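Local coordinates for luciferase-like monooxygenase (Streptomyces bottropensis, PDB 4US5), which forms an epoxide in the making of mensacarcin, probably as a flavin-dependent monooxygenase of the bacterial luciferase family, at residues P187-F193 with R220-V226. Residue numbers count along the deposited sequence, not the author numbering.
Sequences PYAYAHF and RPILSVV
Start with two extended strands running the same way, 188-191 and 221-226, their axes 4.6 Å apart at closest and inclined by 26°. Pair Y188 with P221, A189 with I222, Y190 with L223 and A191 with S224. Hydrogen bonds alternate along the ladder: Y188 N to R220 O (3.1 Å), I222 N to Y188 O (2.8 Å), Y190 N to I222 O (2.9 Å) and S224 N to Y190 O (2.8 Å). H192 N continues it with a weak bond to S224 O (3.0 Å), and also makes a weak bond back to Y190 O (3.1 Å), closing an inverse gamma turn centred on A191 (phi/psi -83/86); H192 and F193 then take helix-like angles and the chain leaves the sheet. F193, with chi1 near +60° (p), swings back over the partner strand: its ring edge meets S224 O (CD1 to O 3.5 Å), its CE1 lies 3.9 Å from S224 CB, and its CB touches V226 CG2 at 3.7 Å. At the other end R220 supplies the first acceptor and sets its CB 3.9 Å from P187 CB, while its guanidinium forms a salt bridge with E308. Between these ends the faces separate. A189 and I222 (CB to CB 3.9 Å) share one with S224, and touch strand 167-172; Y188, Y190, P221 and L223 occupy the other, against helix 199-209, where the Y188 ring meets that of Y206. That helix links the two strands, making the parallel beta-alpha-beta unit of a TIM barrel, the fold of luciferase-like monooxygenases.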
# COMPACT_ATOMS: atom_id res chain seq x y z
N PRO B 187 -3.29 -17.73 15.00
CA PRO B 187 -4.65 -17.27 15.15
C PRO B 187 -5.40 -17.55 13.84
O PRO B 187 -4.80 -17.53 12.77
CB PRO B 187 -4.49 -15.76 15.39
CG PRO B 187 -3.10 -15.59 15.91
CD PRO B 187 -2.31 -16.65 15.23
N TYR B 188 -6.70 -17.85 13.94
CA TYR B 188 -7.45 -18.39 12.85
C TYR B 188 -8.81 -17.75 12.76
O TYR B 188 -9.49 -17.65 13.75
CB TYR B 188 -7.62 -19.90 13.06
CG TYR B 188 -8.36 -20.62 11.97
CD1 TYR B 188 -7.90 -20.63 10.69
CD2 TYR B 188 -9.52 -21.36 12.26
CE1 TYR B 188 -8.56 -21.34 9.69
CE2 TYR B 188 -10.21 -22.04 11.26
CZ TYR B 188 -9.72 -22.05 9.99
OH TYR B 188 -10.35 -22.76 9.00
N ALA B 189 -9.19 -17.33 11.55
CA ALA B 189 -10.51 -16.79 11.31
C ALA B 189 -11.22 -17.64 10.28
O ALA B 189 -10.76 -17.76 9.14
CB ALA B 189 -10.40 -15.36 10.85
N TYR B 190 -12.33 -18.25 10.68
CA TYR B 190 -13.11 -19.11 9.79
C TYR B 190 -14.28 -18.39 9.16
O TYR B 190 -15.14 -17.83 9.86
CB TYR B 190 -13.67 -20.34 10.53
CG TYR B 190 -14.32 -21.35 9.62
CD1 TYR B 190 -13.58 -22.31 8.97
CD2 TYR B 190 -15.70 -21.34 9.40
CE1 TYR B 190 -14.19 -23.24 8.13
CE2 TYR B 190 -16.31 -22.25 8.56
CZ TYR B 190 -15.53 -23.20 7.90
OH TYR B 190 -16.13 -24.11 7.07
N ALA B 191 -14.37 -18.48 7.84
CA ALA B 191 -15.48 -17.87 7.10
C ALA B 191 -16.74 -18.75 7.06
O ALA B 191 -17.01 -19.42 6.06
CB ALA B 191 -15.03 -17.50 5.67
N HIS B 192 -17.55 -18.61 8.08
CA HIS B 192 -18.80 -19.34 8.17
C HIS B 192 -19.71 -19.03 6.99
O HIS B 192 -20.39 -19.93 6.45
CB HIS B 192 -19.50 -19.01 9.47
CG HIS B 192 -20.91 -19.44 9.49
ND1 HIS B 192 -21.28 -20.76 9.66
CD2 HIS B 192 -22.04 -18.77 9.20
CE1 HIS B 192 -22.59 -20.86 9.55
NE2 HIS B 192 -23.08 -19.65 9.34
N PHE B 193 -19.69 -17.77 6.55
CA PHE B 193 -20.58 -17.34 5.50
C PHE B 193 -20.19 -17.92 4.15
O PHE B 193 -20.97 -17.87 3.21
CB PHE B 193 -20.64 -15.80 5.42
CG PHE B 193 -19.35 -15.15 4.99
CD1 PHE B 193 -18.32 -14.93 5.89
CD2 PHE B 193 -19.18 -14.70 3.68
CE1 PHE B 193 -17.16 -14.31 5.50
CE2 PHE B 193 -18.01 -14.09 3.29
CZ PHE B 193 -17.00 -13.88 4.20
N ARG B 220 -6.65 -19.04 19.08
CA ARG B 220 -7.24 -17.72 19.00
C ARG B 220 -8.22 -17.70 17.81
O ARG B 220 -7.85 -17.32 16.73
CB ARG B 220 -6.15 -16.67 18.81
CG ARG B 220 -5.15 -16.62 19.96
CD ARG B 220 -5.61 -15.74 21.13
NE ARG B 220 -6.34 -14.56 20.68
CZ ARG B 220 -5.77 -13.49 20.13
NH1 ARG B 220 -4.46 -13.44 19.94
NH2 ARG B 220 -6.52 -12.45 19.75
N PRO B 221 -9.44 -18.20 18.02
CA PRO B 221 -10.40 -18.32 16.95
C PRO B 221 -11.30 -17.08 16.78
O PRO B 221 -11.86 -16.56 17.76
CB PRO B 221 -11.23 -19.56 17.35
CG PRO B 221 -10.81 -19.94 18.74
CD PRO B 221 -9.94 -18.84 19.26
N ILE B 222 -11.48 -16.68 15.53
CA ILE B 222 -12.47 -15.69 15.13
C ILE B 222 -13.44 -16.39 14.18
O ILE B 222 -13.02 -17.18 13.33
CB ILE B 222 -11.78 -14.51 14.37
CG1 ILE B 222 -11.04 -13.64 15.38
CG2 ILE B 222 -12.79 -13.70 13.58
CD1 ILE B 222 -10.35 -12.44 14.77
N LEU B 223 -14.72 -16.06 14.28
CA LEU B 223 -15.70 -16.51 13.33
C LEU B 223 -16.16 -15.34 12.44
O LEU B 223 -16.68 -14.35 12.96
CB LEU B 223 -16.90 -17.06 14.09
CG LEU B 223 -17.91 -17.90 13.33
CD1 LEU B 223 -17.26 -19.14 12.75
CD2 LEU B 223 -19.05 -18.26 14.26
N SER B 224 -15.90 -15.43 11.14
CA SER B 224 -16.38 -14.43 10.20
C SER B 224 -17.76 -14.78 9.72
O SER B 224 -18.00 -15.90 9.23
CB SER B 224 -15.42 -14.24 9.04
OG SER B 224 -14.17 -13.83 9.56
N VAL B 225 -18.65 -13.82 9.85
CA VAL B 225 -20.07 -13.99 9.61
C VAL B 225 -20.60 -12.79 8.86
O VAL B 225 -20.20 -11.67 9.13
CB VAL B 225 -20.87 -14.12 10.93
CG1 VAL B 225 -20.69 -15.49 11.55
CG2 VAL B 225 -20.49 -13.03 11.93
N VAL B 226 -21.52 -13.04 7.93
CA VAL B 226 -22.35 -12.01 7.38
C VAL B 226 -23.52 -11.75 8.32
O VAL B 226 -24.20 -12.70 8.81
CB VAL B 226 -22.87 -12.38 6.00
CG1 VAL B 226 -24.00 -11.49 5.57
CG2 VAL B 226 -21.77 -12.33 4.99